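Local coordinates for protein decaprenyl diphosphate synthase (Rhodobacter capsulatus, PDB 3MZV) that probably elongates farnesyl diphosphate with isopentenyl diphosphate units in a magnesium-dependent reaction, giving the long all-trans prenyl diphosphate used for quinone side chains, at residues A187-G192 against D200-L205. Sequence-based numbering, arbitrary orientation.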
ATOM      1  N   ALA B 187      -4.494   2.103  17.159  1.00 32.56           N
ATOM      2  CA  ALA B 187      -5.924   1.814  17.295  1.00 30.78           C
ATOM      3  C   ALA B 187      -6.513   2.435  18.553  1.00 31.90           C
ATOM      4  O   ALA B 187      -7.579   3.066  18.490  1.00 32.10           O
ATOM      5  CB  ALA B 187      -6.240   0.279  17.260  1.00 30.94           C
ATOM      6  N   THR B 188      -5.841   2.245  19.693  1.00 31.65           N
ATOM      7  CA  THR B 188      -6.351   2.734  20.942  1.00 31.86           C
ATOM      8  C   THR B 188      -6.180   4.242  21.020  1.00 31.34           C
ATOM      9  O   THR B 188      -7.112   4.925  21.421  1.00 30.88           O
ATOM     10  CB  THR B 188      -5.667   2.053  22.167  1.00 32.60           C
ATOM     11  OG1 THR B 188      -4.257   2.140  22.038  1.00 35.90           O
ATOM     12  CG2 THR B 188      -6.075   0.595  22.221  1.00 31.88           C
ATOM     13  N   GLU B 189      -5.022   4.731  20.616  1.00 30.46           N
ATOM     14  CA  GLU B 189      -4.730   6.153  20.636  1.00 32.39           C
ATOM     15  C   GLU B 189      -5.776   6.976  19.849  1.00 32.56           C
ATOM     16  O   GLU B 189      -6.227   7.999  20.318  1.00 34.39           O
ATOM     17  CB  GLU B 189      -3.365   6.399  20.017  1.00 33.61           C
ATOM     18  CG  GLU B 189      -2.866   7.849  20.097  1.00 35.59           C
ATOM     19  CD  GLU B 189      -1.453   8.108  19.537  1.00 38.72           C
ATOM     20  OE1 GLU B 189      -1.006   7.430  18.604  1.00 36.75           O
ATOM     21  OE2 GLU B 189      -0.779   9.028  20.065  1.00 42.79           O
ATOM     22  N   VAL B 190      -6.133   6.527  18.649  1.00 31.73           N
ATOM     23  CA  VAL B 190      -7.054   7.298  17.799  1.00 30.52           C
ATOM     24  C   VAL B 190      -8.440   7.279  18.378  1.00 31.40           C
ATOM     25  O   VAL B 190      -9.185   8.219  18.192  1.00 30.97           O
ATOM     26  CB  VAL B 190      -7.070   6.892  16.327  1.00 31.13           C
ATOM     27  CG1 VAL B 190      -5.708   7.139  15.736  1.00 28.88           C
ATOM     28  CG2 VAL B 190      -7.562   5.480  16.131  1.00 28.95           C
ATOM     29  N   GLY B 191      -8.798   6.219  19.101  1.00 31.95           N
ATOM     30  CA  GLY B 191     -10.085   6.192  19.783  1.00 32.52           C
ATOM     31  C   GLY B 191     -10.147   7.237  20.910  1.00 32.32           C
ATOM     32  O   GLY B 191     -11.173   7.887  21.125  1.00 32.96           O
ATOM     33  N   GLY B 192      -9.084   7.336  21.702  1.00 33.04           N
ATOM     34  CA  GLY B 192      -8.986   8.407  22.673  1.00 33.37           C
ATOM     35  C   GLY B 192      -9.053   9.803  22.041  1.00 32.16           C
ATOM     36  O   GLY B 192      -9.695  10.719  22.568  1.00 34.79           O
ATOM     37  N   ASP B 200      -3.233  12.995  28.745  1.00 43.04           N
ATOM     38  CA  ASP B 200      -2.704  11.923  29.556  1.00 43.74           C
ATOM     39  C   ASP B 200      -3.455  10.595  29.376  1.00 41.93           C
ATOM     40  O   ASP B 200      -2.848   9.532  29.508  1.00 42.21           O
ATOM     41  CB  ASP B 200      -2.567  12.300  31.052  1.00 45.26           C
ATOM     42  CG  ASP B 200      -3.906  12.566  31.761  1.00 48.76           C
ATOM     43  OD1 ASP B 200      -4.914  12.880  31.143  1.00 52.77           O
ATOM     44  OD2 ASP B 200      -3.923  12.523  33.016  1.00 56.95           O
ATOM     45  N   GLN B 201      -4.752  10.663  29.090  1.00 40.14           N
ATOM     46  CA  GLN B 201      -5.526   9.469  28.769  1.00 39.56           C
ATOM     47  C   GLN B 201      -5.213   8.936  27.369  1.00 38.89           C
ATOM     48  O   GLN B 201      -5.144   7.711  27.178  1.00 37.57           O
ATOM     49  CB  GLN B 201      -7.036   9.705  28.947  1.00 39.99           C
ATOM     50  CG  GLN B 201      -7.436   9.896  30.449  1.00 41.60           C
ATOM     51  CD  GLN B 201      -8.909  10.194  30.659  1.00 44.39           C
ATOM     52  OE1 GLN B 201      -9.774   9.749  29.898  1.00 44.41           O
ATOM     53  NE2 GLN B 201      -9.204  10.966  31.705  1.00 47.59           N
ATOM     54  N   VAL B 202      -5.028   9.843  26.400  1.00 37.89           N
ATOM     55  CA  VAL B 202      -4.562   9.431  25.077  1.00 36.93           C
ATOM     56  C   VAL B 202      -3.256   8.680  25.187  1.00 37.22           C
ATOM     57  O   VAL B 202      -3.117   7.602  24.645  1.00 34.48           O
ATOM     58  CB  VAL B 202      -4.362  10.613  24.128  1.00 37.40           C
ATOM     59  CG1 VAL B 202      -3.764  10.151  22.794  1.00 34.86           C
ATOM     60  CG2 VAL B 202      -5.706  11.376  23.889  1.00 37.18           C
ATOM     61  N   GLN B 203      -2.299   9.235  25.935  1.00 38.07           N
ATOM     62  CA  GLN B 203      -1.015   8.578  26.114  1.00 38.91           C
ATOM     63  C   GLN B 203      -1.162   7.222  26.829  1.00 38.34           C
ATOM     64  O   GLN B 203      -0.520   6.253  26.434  1.00 37.05           O
ATOM     65  CB  GLN B 203      -0.022   9.512  26.850  1.00 40.14           C
ATOM     66  CG  GLN B 203       1.360   8.898  27.052  1.00 43.99           C
ATOM     67  CD  GLN B 203       2.119   8.709  25.749  1.00 51.07           C
ATOM     68  OE1 GLN B 203       2.003   9.525  24.814  1.00 53.64           O
ATOM     69  NE2 GLN B 203       2.878   7.593  25.653  1.00 53.36           N
ATOM     70  N   ALA B 204      -2.043   7.135  27.833  1.00 37.68           N
ATOM     71  CA  ALA B 204      -2.227   5.883  28.549  1.00 37.75           C
ATOM     72  C   ALA B 204      -2.819   4.849  27.600  1.00 36.62           C
ATOM     73  O   ALA B 204      -2.433   3.695  27.631  1.00 35.61           O
ATOM     74  CB  ALA B 204      -3.129   6.044  29.760  1.00 37.84           C
ATOM     75  N   LEU B 205      -3.734   5.275  26.741  1.00 35.12           N
ATOM     76  CA  LEU B 205      -4.336   4.318  25.809  1.00 35.17           C
ATOM     77  C   LEU B 205      -3.277   3.842  24.828  1.00 33.55           C
ATOM     78  O   LEU B 205      -3.241   2.647  24.470  1.00 32.54           O
ATOM     79  CB  LEU B 205      -5.506   4.929  25.047  1.00 34.17           C
ATOM     80  CG  LEU B 205      -6.786   5.112  25.831  1.00 34.63           C
ATOM     81  CD1 LEU B 205      -7.708   6.182  25.134  1.00 31.90           C
ATOM     82  CD2 LEU B 205      -7.491   3.787  26.049  1.00 33.49           C
TER
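L205 lies over the backbone of the facing helix: its CD1 sits 3.6 Å from G192 CA, and its CB rests near the carbonyl oxygen and CB of T188. G192 has no side chain to meet this methyl, and the axes of the two segments come within 8.0 Å, an approach the glycine probably permits. One turn away, T188 OG1 donates to L205 O at 2.7 Å, standing 62° out of the carbonyl plane. With chi1 at 52° the hydroxyl lies between the threonine's own N and C, and it is also hydrogen-bonded to S185 O in its own helix, its single hydrogen probably shared between the two carbonyls. An alanine at T188 removes OG1 and would probably leave L205 O without its partner from the facing helix. Beside the leucine, V202 turns CG1 to E189 CG, 3.7 Å away, the two side chains crossing obliquely, while its CG2 faces G192 C. Outside the pair, L205 also packs on A64, and T188 on L60, both from helix 56-67. Segments 187-192 and 200-205 run nearly antiparallel, at 160°, in an α-helical hairpin of helices 169-194 and 199-224, within the all-helical fold of the trans-prenyl diphosphate synthases.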